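Side-chain contacts in centromeric protein-C, isoform A (Drosophila melanogaster, PDB 6O2K), which probably acts as a chromatin-protein adaptor at the centromere, the chain described here being its dimeric cupin domain: residues Pro2-Asp5 with Glu6-Ala10; Ala10-Lys13 with Leu14-Leu18; Ser29-Asp32 with Glu33-Ser36; Cys46-Gly50 with Ile51-Phe55; Thr98-Val101 with Gly102-Lys105. All coordinates share one frame; numbering follows the deposited sequence. Where two conformers were deposited one is given.

Contact 1. Residues Pro2-Asp5 with Glu6-Ala10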
loop_
_atom_site.group_PDB
_atom_site.type_symbol
_atom_site.label_atom_id
_atom_site.label_comp_id
_atom_site.label_asym_id
_atom_site.label_seq_id
_atom_site.Cartn_x
_atom_site.Cartn_y
_atom_site.Cartn_z
ATOM N N PRO B 2 2.396 20.203 13.169
ATOM C CA PRO B 2 2.531 21.319 12.223
ATOM C C PRO B 2 1.294 21.450 11.347
ATOM O O PRO B 2 0.759 20.456 10.849
ATOM C CB PRO B 2 3.769 20.939 11.400
ATOM C CG PRO B 2 3.900 19.453 11.567
ATOM C CD PRO B 2 3.417 19.164 12.955
ATOM N N LEU B 3 0.838 22.693 11.174
ATOM C CA LEU B 3 -0.329 22.988 10.352
ATOM C C LEU B 3 -0.205 22.340 8.985
ATOM O O LEU B 3 0.755 22.588 8.251
ATOM C CB LEU B 3 -0.500 24.503 10.211
ATOM C CG LEU B 3 -1.750 24.995 9.465
ATOM C CD1 LEU B 3 -3.029 24.562 10.166
ATOM C CD2 LEU B 3 -1.729 26.503 9.316
ATOM N N ARG B 4 -1.189 21.509 8.649
ATOM C CA ARG B 4 -1.119 20.678 7.458
ATOM C C ARG B 4 -1.321 21.482 6.182
ATOM O O ARG B 4 -2.118 22.425 6.138
ATOM C CB ARG B 4 -2.178 19.580 7.518
ATOM C CG ARG B 4 -1.891 18.449 8.483
ATOM C CD ARG B 4 -3.071 17.500 8.509
ATOM N NE ARG B 4 -2.952 16.490 9.555
ATOM C CZ ARG B 4 -3.244 16.701 10.832
ATOM N NH1 ARG B 4 -3.669 17.894 11.229
ATOM N NH2 ARG B 4 -3.107 15.719 11.713
ATOM N N ASP B 5 -0.600 21.090 5.128
ATOM C CA ASP B 5 -0.929 21.559 3.788
ATOM C C ASP B 5 -2.057 20.701 3.211
ATOM O O ASP B 5 -2.569 19.783 3.862
ATOM C CB ASP B 5 0.307 21.571 2.871
ATOM C CG ASP B 5 0.950 20.190 2.672
ATOM O OD1 ASP B 5 2.200 20.125 2.671
ATOM O OD2 ASP B 5 0.239 19.176 2.487
ATOM N N GLU B 6 -2.449 20.999 1.969
ATOM C CA GLU B 6 -3.596 20.316 1.379
ATOM C C GLU B 6 -3.344 18.818 1.222
ATOM O O GLU B 6 -4.241 18.002 1.457
ATOM C CB GLU B 6 -3.946 20.951 0.037
ATOM C CG GLU B 6 -4.094 22.475 0.107
ATOM C CD GLU B 6 -2.843 23.229 -0.344
ATOM O OE1 GLU B 6 -1.808 23.178 0.362
ATOM O OE2 GLU B 6 -2.901 23.891 -1.406
ATOM N N GLN B 7 -2.130 18.436 0.830
ATOM C CA GLN B 7 -1.849 17.012 0.633
ATOM C C GLN B 7 -1.803 16.274 1.961
ATOM O O GLN B 7 -2.256 15.119 2.061
ATOM C CB GLN B 7 -0.530 16.835 -0.127
ATOM C CG GLN B 7 -0.692 17.015 -1.615
ATOM C CD GLN B 7 -0.692 18.480 -2.012
ATOM O OE1 GLN B 7 0.144 19.257 -1.550
ATOM N NE2 GLN B 7 -1.640 18.865 -2.858
ATOM N N GLU B 8 -1.268 16.926 2.992
ATOM C CA GLU B 8 -1.288 16.336 4.323
ATOM C C GLU B 8 -2.716 16.214 4.846
ATOM O O GLU B 8 -3.062 15.218 5.489
ATOM C CB GLU B 8 -0.415 17.167 5.264
ATOM C CG GLU B 8 1.071 17.003 4.948
ATOM C CD GLU B 8 1.960 17.917 5.760
ATOM O OE1 GLU B 8 1.548 19.060 6.051
ATOM O OE2 GLU B 8 3.076 17.487 6.119
ATOM N N GLU B 9 -3.567 17.200 4.558
ATOM C CA GLU B 9 -4.972 17.074 4.947
ATOM C C GLU B 9 -5.627 15.885 4.245
ATOM O O GLU B 9 -6.372 15.118 4.869
ATOM C CB GLU B 9 -5.720 18.371 4.646
ATOM C CG GLU B 9 -5.441 19.460 5.665
ATOM C CD GLU B 9 -6.182 20.755 5.376
ATOM O OE1 GLU B 9 -6.213 21.629 6.268
ATOM O OE2 GLU B 9 -6.724 20.898 4.259
ATOM N N ALA B 10 -5.330 15.690 2.959
ATOM C CA ALA B 10 -5.908 14.553 2.240
ATOM C C ALA B 10 -5.430 13.223 2.828
ATOM O O ALA B 10 -6.223 12.287 3.033
ATOM C CB ALA B 10 -5.558 14.638 0.754
#
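The carboxylate oxygen OD2 of D5 takes the backbone N of E8 at 2.8 Å, nearly straight at hydrogen (166°) and met almost along the C-O bond. This is half of a capping box at the start of helix 6-19. The other half runs back: E8 OE1 accepts from D5 N at 3.1 Å, using the lone pair that faces away from its second oxygen. D5 is thus the N-cap, and it reaches E8 because CG stands between its backbone N and carbonyl carbon (chi1 61°), which folds the carboxylate back over the first turn. The two carboxylates cross at about a right angle along their chains, yet their planes are only 27° apart, with D5 OD1 3.6 Å from E8 OE1. Such like charges would probably be eased by the helix N terminus and by R19 of the second subunit, which forms a salt bridge with E8 OE2. With an alanine here, E8 N would lose its side-chain acceptor, and the first turn would probably fray. The helix proper is opened by E9 N, bonded to D5 O at 2.9 Å. E6 N, by contrast, is buried with no partner in the model. R4 passes obliquely over the E8 side chain with its aliphatic part, CB 3.7 Å from E8 CB and 3.8 Å from E9 CG. Its chain is extended from CG to NE, and NE donates to T12 OG1, one turn beyond E8; E8 O lies at the edge of its guanidinium, near the plane.

Contact 2. Residues Ala10-Lys13 with Leu14-Leu18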
loop_
_atom_site.group_PDB
_atom_site.type_symbol
_atom_site.label_atom_id
_atom_site.label_comp_id
_atom_site.label_asym_id
_atom_site.label_seq_id
_atom_site.Cartn_x
_atom_site.Cartn_y
_atom_site.Cartn_z
ATOM N N ALA B 10 -5.330 15.690 2.959
ATOM C CA ALA B 10 -5.908 14.553 2.240
ATOM C C ALA B 10 -5.430 13.223 2.828
ATOM O O ALA B 10 -6.223 12.287 3.033
ATOM C CB ALA B 10 -5.558 14.638 0.754
ATOM N N SER B 11 -4.126 13.118 3.086
ATOM C CA SER B 11 -3.573 11.900 3.670
ATOM C C SER B 11 -4.193 11.615 5.034
ATOM O O SER B 11 -4.541 10.465 5.355
ATOM C CB SER B 11 -2.054 12.046 3.774
ATOM O OG SER B 11 -1.459 10.971 4.468
ATOM N N THR B 12 -4.344 12.653 5.853
ATOM C CA THR B 12 -4.925 12.460 7.174
ATOM C C THR B 12 -6.395 12.062 7.083
ATOM O O THR B 12 -6.861 11.217 7.857
ATOM C CB THR B 12 -4.736 13.737 7.998
ATOM O OG1 THR B 12 -3.378 13.789 8.453
ATOM C CG2 THR B 12 -5.682 13.767 9.193
ATOM N N LYS B 13 -7.145 12.653 6.148
ATOM C CA LYS B 13 -8.536 12.251 5.974
ATOM C C LYS B 13 -8.622 10.778 5.593
ATOM O O LYS B 13 -9.416 10.023 6.173
ATOM C CB LYS B 13 -9.217 13.128 4.920
ATOM C CG LYS B 13 -10.680 12.762 4.687
ATOM C CD LYS B 13 -11.445 13.871 3.941
ATOM C CE LYS B 13 -11.019 13.941 2.470
ATOM N NZ LYS B 13 -11.976 14.720 1.625
ATOM N N LEU B 14 -7.789 10.347 4.634
ATOM C CA LEU B 14 -7.772 8.936 4.252
ATOM C C LEU B 14 -7.500 8.046 5.460
ATOM O O LEU B 14 -8.223 7.069 5.698
ATOM C CB LEU B 14 -6.728 8.683 3.161
ATOM C CG LEU B 14 -6.409 7.200 2.895
ATOM C CD1 LEU B 14 -7.618 6.503 2.268
ATOM C CD2 LEU B 14 -5.176 7.028 2.003
ATOM N N MET B 15 -6.460 8.367 6.237
ATOM C CA MET B 15 -6.096 7.478 7.342
ATOM C C MET B 15 -7.162 7.476 8.437
ATOM O O MET B 15 -7.442 6.423 9.036
ATOM C CB MET B 15 -4.732 7.863 7.911
ATOM C CG MET B 15 -4.130 6.834 8.877
ATOM S SD MET B 15 -4.018 5.140 8.256
ATOM C CE MET B 15 -2.994 5.345 6.796
ATOM N N GLN B 16 -7.770 8.631 8.713
ATOM C CA GLN B 16 -8.866 8.672 9.678
ATOM C C GLN B 16 -10.035 7.815 9.212
ATOM O O GLN B 16 -10.682 7.137 10.020
ATOM C CB GLN B 16 -9.305 10.119 9.901
ATOM C CG GLN B 16 -8.289 10.925 10.682
ATOM C CD GLN B 16 -8.900 11.621 11.874
ATOM O OE1 GLN B 16 -9.831 12.415 11.733
ATOM N NE2 GLN B 16 -8.390 11.315 13.063
ATOM N N TRP B 17 -10.306 7.817 7.904
ATOM C CA TRP B 17 -11.368 6.963 7.382
ATOM C C TRP B 17 -11.010 5.482 7.505
ATOM O O TRP B 17 -11.861 4.660 7.878
ATOM C CB TRP B 17 -11.669 7.331 5.931
ATOM C CG TRP B 17 -12.899 6.675 5.429
ATOM C CD1 TRP B 17 -14.192 7.046 5.671
ATOM C CD2 TRP B 17 -12.962 5.506 4.618
ATOM N NE1 TRP B 17 -15.054 6.183 5.043
ATOM C CE2 TRP B 17 -14.324 5.225 4.394
ATOM C CE3 TRP B 17 -12.001 4.668 4.060
ATOM C CZ2 TRP B 17 -14.744 4.146 3.631
ATOM C CZ3 TRP B 17 -12.417 3.599 3.304
ATOM C CH2 TRP B 17 -13.777 3.345 3.098
ATOM N N LEU B 18 -9.764 5.117 7.190
ATOM C CA LEU B 18 -9.352 3.725 7.351
ATOM C C LEU B 18 -9.455 3.296 8.808
ATOM O O LEU B 18 -9.876 2.171 9.104
ATOM C CB LEU B 18 -7.924 3.510 6.827
ATOM C CG LEU B 18 -7.744 3.676 5.320
ATOM C CD1 LEU B 18 -6.268 3.691 4.900
ATOM C CD2 LEU B 18 -8.520 2.606 4.579
#
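W17 meets K13 through its CB, 3.5 Å from K13 O, while the flat indole leads away from 10-13, its CG anti to the backbone N (chi1 -169°). The ring instead meets F45 with the planes at about 45°, and the side chain also touches P26 and L43. The other flat group, the Q16 amide, stands at the end of a chain bent at chi2; it is the methylene CG that makes the contact, 3.2 Å from T12 O and 4.1 Å from T12 CG2. Here T12 and Q16 run side by side, pointing the same way along one flank of helix 6-19, as residues one turn apart do. T12 turns its methyl toward Q16 and its OG1 back along the helix, where R4 holds the hydroxyl. Four i to i+4 backbone bonds carry the turn: L14 N to A10 O, M15 N to S11 O, Q16 N to T12 O at 2.9 Å and W17 N to K13 O, with donors about 20° off the carbonyl planes. L14 CB rides over two of these acceptors, 3.6 Å from both A10 O and S11 O, and its branch goes on to P26 and to G114 of the second subunit. A10 packs on V113 of that subunit too, so the side of the helix bearing A10 and L14 belongs to the dimer interface. At the far end, W17 O and L18 O receive R68 of the sheet. The chemistry between the two segments is therefore mainly that of the peptide backbone, leaving L14 and W17 to pack on loop residues of the same chain, and A10 and L14 on the second subunit.

Contact 3. Residues Ser29-Asp32 with Glu33-Ser36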
loop_
_atom_site.group_PDB
_atom_site.type_symbol
_atom_site.label_atom_id
_atom_site.label_comp_id
_atom_site.label_asym_id
_atom_site.label_seq_id
_atom_site.Cartn_x
_atom_site.Cartn_y
_atom_site.Cartn_z
ATOM N N SER B 29 -12.752 11.474 -7.521
ATOM C CA SER B 29 -12.204 12.117 -8.705
ATOM C C SER B 29 -12.990 11.641 -9.918
ATOM O O SER B 29 -13.568 10.556 -9.909
ATOM C CB SER B 29 -10.709 11.815 -8.872
ATOM O OG SER B 29 -10.504 10.633 -9.623
ATOM N N MET B 30 -13.035 12.479 -10.960
ATOM C CA MET B 30 -13.741 12.058 -12.170
ATOM C C MET B 30 -13.056 10.866 -12.836
ATOM O O MET B 30 -13.692 10.139 -13.615
ATOM C CB MET B 30 -13.858 13.215 -13.154
ATOM C CG MET B 30 -14.817 14.319 -12.671
ATOM S SD MET B 30 -16.540 13.773 -12.541
ATOM C CE MET B 30 -16.981 13.722 -14.280
ATOM N N SER B 31 -11.788 10.630 -12.516
ATOM C CA SER B 31 -11.117 9.442 -13.024
ATOM C C SER B 31 -11.718 8.144 -12.491
ATOM O O SER B 31 -11.391 7.073 -13.022
ATOM C CB SER B 31 -9.625 9.495 -12.690
ATOM O OG SER B 31 -9.017 10.601 -13.332
ATOM N N ASP B 32 -12.601 8.200 -11.479
ATOM C CA ASP B 32 -13.257 6.961 -11.064
ATOM C C ASP B 32 -14.250 6.474 -12.098
ATOM O O ASP B 32 -14.823 5.387 -11.921
ATOM C CB ASP B 32 -13.949 7.105 -9.692
ATOM C CG ASP B 32 -15.109 8.128 -9.684
ATOM O OD1 ASP B 32 -15.694 8.431 -10.738
ATOM O OD2 ASP B 32 -15.458 8.610 -8.583
ATOM N N GLU B 33 -14.457 7.235 -13.177
ATOM C CA GLU B 33 -15.186 6.674 -14.305
ATOM C C GLU B 33 -14.331 5.710 -15.132
ATOM O O GLU B 33 -14.885 4.985 -15.969
ATOM C CB GLU B 33 -15.739 7.804 -15.192
ATOM C CG GLU B 33 -16.849 8.615 -14.500
ATOM C CD GLU B 33 -17.565 9.591 -15.430
ATOM O OE1 GLU B 33 -16.912 10.241 -16.289
ATOM O OE2 GLU B 33 -18.793 9.708 -15.308
ATOM N N ASN B 34 -13.023 5.650 -14.894
ATOM C CA ASN B 34 -12.116 4.846 -15.718
ATOM C C ASN B 34 -12.097 3.394 -15.244
ATOM O O ASN B 34 -11.991 3.127 -14.041
ATOM C CB ASN B 34 -10.699 5.418 -15.687
ATOM C CG ASN B 34 -10.590 6.773 -16.377
ATOM O OD1 ASN B 34 -11.489 7.188 -17.112
ATOM N ND2 ASN B 34 -9.478 7.457 -16.150
ATOM N N ALA B 35 -12.190 2.459 -16.198
ATOM C CA ALA B 35 -12.319 1.045 -15.849
ATOM C C ALA B 35 -11.150 0.560 -14.998
ATOM O O ALA B 35 -11.342 -0.245 -14.077
ATOM C CB ALA B 35 -12.446 0.195 -17.115
ATOM N N SER B 36 -9.938 1.055 -15.272
ATOM C CA SER B 36 -8.737 0.602 -14.582
ATOM C C SER B 36 -8.519 1.252 -13.223
ATOM O O SER B 36 -7.626 0.818 -12.488
ATOM C CB SER B 36 -7.499 0.867 -15.449
ATOM O OG SER B 36 -7.425 -0.071 -16.508
HETATM O O HOH W 1 -14.297 10.748 -16.160
#
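M30 and E33 lie side by side, pointing the same way, and the thioether methyl M30 CE comes to 4.0 Å from E33 OE1. M30 reaches it by bending at both chi2 and chi3, whereas E33 extends beyond CG. A water donates to both M30 O and E33 OE1, 2.7 Å from each, closing a small ring beside the chain. D32 crosses E33 obliquely, their carboxylate planes 57° apart. Beneath these side chains runs a short 3-10 turn, in the link between helix 6-19 and strand 37-38: E33 N bonds M30 O at 3.0 Å and N34 N bonds S31 O at 2.9 Å, both donors lying well above the carbonyl planes. N34 lays its flank against the turn, CB 3.2 Å from S31 O, while CG, anti to its own carbonyl carbon (chi1 -68°), carries ND2 past S31 CB. That amide donates to S109 OG and H108 O of the second subunit, and S31 OG bonds V110 N there. With a leucine at N34, the H108 carbonyl and S109 hydroxyl of the second subunit would probably lose a donor.

Contact 4. Residues Cys46-Gly50 with Ile51-Phe55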
loop_
_atom_site.group_PDB
_atom_site.type_symbol
_atom_site.label_atom_id
_atom_site.label_comp_id
_atom_site.label_asym_id
_atom_site.label_seq_id
_atom_site.Cartn_x
_atom_site.Cartn_y
_atom_site.Cartn_z
ATOM N N CYS B 46 -16.745 -4.035 5.310
ATOM C CA CYS B 46 -17.705 -5.056 5.712
ATOM C C CYS B 46 -17.085 -5.891 6.826
ATOM O O CYS B 46 -15.890 -6.194 6.789
ATOM C CB CYS B 46 -18.091 -5.956 4.526
ATOM S SG CYS B 46 -16.754 -7.056 3.934
ATOM N N GLN B 47 -17.879 -6.263 7.826
ATOM C CA GLN B 47 -17.349 -6.972 8.981
ATOM C C GLN B 47 -17.550 -8.471 8.808
ATOM O O GLN B 47 -18.669 -8.927 8.551
ATOM C CB GLN B 47 -18.006 -6.492 10.277
ATOM C CG GLN B 47 -17.107 -6.643 11.499
ATOM C CD GLN B 47 -17.796 -6.269 12.797
ATOM O OE1 GLN B 47 -17.285 -5.457 13.571
ATOM N NE2 GLN B 47 -18.955 -6.861 13.046
ATOM N N VAL B 48 -16.466 -9.228 8.947
ATOM C CA VAL B 48 -16.494 -10.687 8.933
ATOM C C VAL B 48 -15.784 -11.175 10.185
ATOM O O VAL B 48 -14.605 -10.853 10.401
ATOM C CB VAL B 48 -15.825 -11.275 7.678
ATOM C CG1 VAL B 48 -15.757 -12.807 7.772
ATOM C CG2 VAL B 48 -16.553 -10.838 6.420
ATOM N N ASP B 49 -16.492 -11.957 11.006
ATOM C CA ASP B 49 -15.941 -12.492 12.247
ATOM C C ASP B 49 -15.357 -11.376 13.104
ATOM O O ASP B 49 -14.317 -11.529 13.751
ATOM C CB ASP B 49 -14.902 -13.575 11.962
ATOM C CG ASP B 49 -15.533 -14.918 11.706
ATOM O OD1 ASP B 49 -16.667 -15.108 12.177
ATOM O OD2 ASP B 49 -14.900 -15.775 11.051
ATOM N N GLY B 50 -16.025 -10.229 13.082
ATOM C CA GLY B 50 -15.641 -9.097 13.896
ATOM C C GLY B 50 -14.504 -8.254 13.363
ATOM O O GLY B 50 -14.129 -7.274 14.020
ATOM N N ILE B 51 -13.932 -8.594 12.207
ATOM C CA ILE B 51 -12.851 -7.813 11.614
ATOM C C ILE B 51 -13.401 -7.056 10.418
ATOM O O ILE B 51 -14.154 -7.629 9.618
ATOM C CB ILE B 51 -11.677 -8.709 11.188
ATOM C CG1 ILE B 51 -11.047 -9.357 12.414
ATOM C CG2 ILE B 51 -10.640 -7.902 10.424
ATOM C CD1 ILE B 51 -10.554 -10.713 12.148
ATOM N N ASP B 52 -13.026 -5.775 10.281
ATOM C CA ASP B 52 -13.529 -4.976 9.167
ATOM C C ASP B 52 -12.590 -5.138 7.972
ATOM O O ASP B 52 -11.377 -4.996 8.118
ATOM C CB ASP B 52 -13.653 -3.499 9.572
ATOM C CG ASP B 52 -14.888 -3.216 10.442
ATOM O OD1 ASP B 52 -14.882 -2.216 11.206
ATOM O OD2 ASP B 52 -15.865 -3.989 10.364
ATOM N N TYR B 53 -13.142 -5.458 6.798
ATOM C CA TYR B 53 -12.366 -5.614 5.571
ATOM C C TYR B 53 -12.878 -4.655 4.502
ATOM O O TYR B 53 -14.089 -4.474 4.355
ATOM C CB TYR B 53 -12.455 -7.041 5.013
ATOM C CG TYR B 53 -11.933 -8.111 5.927
ATOM C CD1 TYR B 53 -12.773 -8.737 6.838
ATOM C CD2 TYR B 53 -10.599 -8.510 5.868
ATOM C CE1 TYR B 53 -12.300 -9.733 7.677
ATOM C CE2 TYR B 53 -10.110 -9.505 6.703
ATOM C CZ TYR B 53 -10.969 -10.111 7.608
ATOM O OH TYR B 53 -10.508 -11.099 8.445
ATOM N N ALA B 54 -11.968 -4.078 3.720
ATOM C CA ALA B 54 -12.390 -3.308 2.554
ATOM C C ALA B 54 -11.404 -3.535 1.421
ATOM O O ALA B 54 -10.215 -3.249 1.573
ATOM C CB ALA B 54 -12.507 -1.812 2.891
ATOM N N PHE B 55 -11.878 -4.033 0.279
ATOM C CA PHE B 55 -10.986 -4.280 -0.850
ATOM C C PHE B 55 -11.271 -3.331 -2.008
ATOM O O PHE B 55 -12.426 -2.966 -2.267
ATOM C CB PHE B 55 -11.089 -5.732 -1.330
ATOM C CG PHE B 55 -10.334 -6.687 -0.474
ATOM C CD1 PHE B 55 -10.896 -7.188 0.691
ATOM C CD2 PHE B 55 -9.052 -7.075 -0.816
ATOM C CE1 PHE B 55 -10.192 -8.067 1.493
ATOM C CE2 PHE B 55 -8.340 -7.953 -0.013
ATOM C CZ PHE B 55 -8.907 -8.438 1.142
HETATM O O HOH W 2 -12.280 -12.403 10.183
#
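V48 brings CB to 3.8 Å from Y53 CE1, at the side of the ring, on the sheet face that also carries C46 and I51. The Y53 ring stands where it does because CG is anti to the carbonyl carbon (chi1 -61°) and rotation about CB-CG sets the ring plane perpendicular to the CA-CB-CG plane (chi2 90°). This offers one face to I51 CG2, 3.5 Å above the plane and offset toward the rim, and leaves V48 O and a water in plane at the ring edge. The water bridges V48 O and Y53 OH, 2.8 Å from each, and R75 NE also bonds that hydroxyl. C46 has SG between its backbone N and carbonyl carbon, which brings the sulfur to 3.7 Å from Y53 O. The frame is a tight beta hairpin, strands 46-48 and 51-55, closed by a type I' turn from V48 to I51 with D49 and G50 at positive phi. C46 with Y53 and V48 with I51 are hydrogen-bonded pairs; Q47 with D52, between them, is non-hydrogen-bonded. On the other face Q47 is extended, its CG 3.1 Å from D52 OD2, and the amide and carboxylate planes lie 19° apart. D52 OD1 forms a salt bridge with R68 NH2 of the neighbouring strand 64-69.

Contact 5. Residues Thr98-Val101 with Gly102-Lys105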
loop_
_atom_site.group_PDB
_atom_site.type_symbol
_atom_site.label_atom_id
_atom_site.label_comp_id
_atom_site.label_asym_id
_atom_site.label_seq_id
_atom_site.Cartn_x
_atom_site.Cartn_y
_atom_site.Cartn_z
ATOM N N THR B 98 3.320 -17.258 12.345
ATOM C CA THR B 98 3.362 -18.014 11.096
ATOM C C THR B 98 3.933 -19.405 11.321
ATOM O O THR B 98 4.854 -19.580 12.123
ATOM C CB THR B 98 4.205 -17.313 10.004
ATOM O OG1 THR B 98 5.511 -17.012 10.511
ATOM C CG2 THR B 98 3.530 -16.023 9.542
ATOM N N LEU B 99 3.381 -20.383 10.592
ATOM C CA LEU B 99 3.882 -21.754 10.527
ATOM C C LEU B 99 3.955 -22.129 9.052
ATOM O O LEU B 99 2.918 -22.255 8.387
ATOM C CB LEU B 99 2.973 -22.721 11.292
ATOM C CG LEU B 99 3.346 -24.202 11.150
ATOM C CD1 LEU B 99 4.734 -24.473 11.700
ATOM C CD2 LEU B 99 2.298 -25.094 11.823
ATOM N N ALA B 100 5.172 -22.287 8.532
ATOM C CA ALA B 100 5.371 -22.499 7.103
ATOM C C ALA B 100 5.391 -23.986 6.782
ATOM O O ALA B 100 5.764 -24.802 7.622
ATOM C CB ALA B 100 6.679 -21.858 6.639
ATOM N N VAL B 101 4.952 -24.332 5.565
ATOM C CA VAL B 101 4.973 -25.732 5.136
ATOM C C VAL B 101 6.371 -26.294 5.323
ATOM O O VAL B 101 7.369 -25.648 4.981
ATOM C CB VAL B 101 4.521 -25.866 3.669
ATOM C CG1 VAL B 101 4.697 -27.320 3.177
ATOM C CG2 VAL B 101 3.098 -25.391 3.490
ATOM N N GLY B 102 6.445 -27.506 5.872
ATOM C CA GLY B 102 7.711 -28.171 6.067
ATOM C C GLY B 102 8.423 -27.797 7.340
ATOM O O GLY B 102 9.485 -28.361 7.623
ATOM N N GLU B 103 7.886 -26.862 8.114
ATOM C CA GLU B 103 8.527 -26.405 9.336
ATOM C C GLU B 103 7.708 -26.836 10.546
ATOM O O GLU B 103 6.506 -27.106 10.453
ATOM C CB GLU B 103 8.724 -24.879 9.298
ATOM C CG GLU B 103 9.507 -24.464 8.054
ATOM C CD GLU B 103 9.926 -23.007 8.032
ATOM O OE1 GLU B 103 9.863 -22.326 9.086
ATOM O OE2 GLU B 103 10.324 -22.545 6.936
ATOM N N GLU B 104 8.387 -26.922 11.689
ATOM C CA GLU B 104 7.768 -27.352 12.934
ATOM C C GLU B 104 7.481 -26.214 13.897
ATOM O O GLU B 104 6.575 -26.336 14.722
ATOM C CB GLU B 104 8.667 -28.371 13.648
ATOM C CG GLU B 104 8.593 -29.779 13.091
ATOM C CD GLU B 104 8.971 -30.829 14.118
ATOM O OE1 GLU B 104 9.483 -31.898 13.715
ATOM O OE2 GLU B 104 8.759 -30.583 15.327
ATOM N N LYS B 105 8.232 -25.119 13.817
ATOM C CA LYS B 105 8.169 -24.053 14.805
ATOM C C LYS B 105 7.287 -22.920 14.301
ATOM O O LYS B 105 7.471 -22.428 13.179
ATOM C CB LYS B 105 9.572 -23.531 15.129
ATOM C CG LYS B 105 9.834 -23.283 16.611
ATOM C CD LYS B 105 10.460 -24.490 17.306
ATOM C CE LYS B 105 11.148 -24.075 18.609
ATOM N NZ LYS B 105 11.178 -25.167 19.625
HETATM O O HOH W 3 7.263 -21.773 10.455
#
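L99 lays its CD1 over the returning chain, 3.4 Å from E103 O and 3.7 Å from K105 O, in the loop of a beta hairpin joining strand 93-99 to strand 107-112. CG anti to the backbone N (chi1 174°) is what directs this branch across the loop. The loop bends at a type II turn from A100 to E103, whose one direct bond, E103 N to A100 O at 3.0 Å, is moderately straight (151°) and has its donor tilted 33° from the carbonyl plane. G102 fills the third place of the turn with positive phi: a beta carbon on G102 would collide with V101 O, so the place suits glycine. V101 has its beta carbon directed away from the bend, although CG1 stays close to G102 N. E103 points across the turn instead. Its CB sits 3.4 Å from A100 O, and the extended chain beyond CG lays the carboxylate beside A100, with CD 3.7 Å from A100 CB. That places an acidic group over a methyl, a contact of packing and not of charge. A water links the acid to the backbone of both arms of the loop. Nearer the strands, T98 bonds V107 through the backbone and L99 bonds R124, so the bend hangs off the end of a regular sheet. Inside it, the water accepts from A100 N at 2.9 Å and donates to K105 O at 2.8 Å and to E103 OE1 at 3.0 Å.

In the fold
From the N terminus, contact 1 caps helix 6-19 and contact 2 continues along it; the two share A10 and touch through R4 and T12. Contact 3 then closes a 3-10 turn in the linker leading to strand 37-38. These three all touch the second subunit. Contact 4 closes the hairpin of strands 46-48 and 51-55 at the margin of the six-stranded sheet, its nearest atoms about 5 Å from contact 2. Contact 5 turns strand 93-99 toward strand 107-112 in the four-stranded sheet, its centre about 44 Å from that of contact 1, on opposite sides of the chain's centre. All five are local and follow in series; none nests in or crosses another.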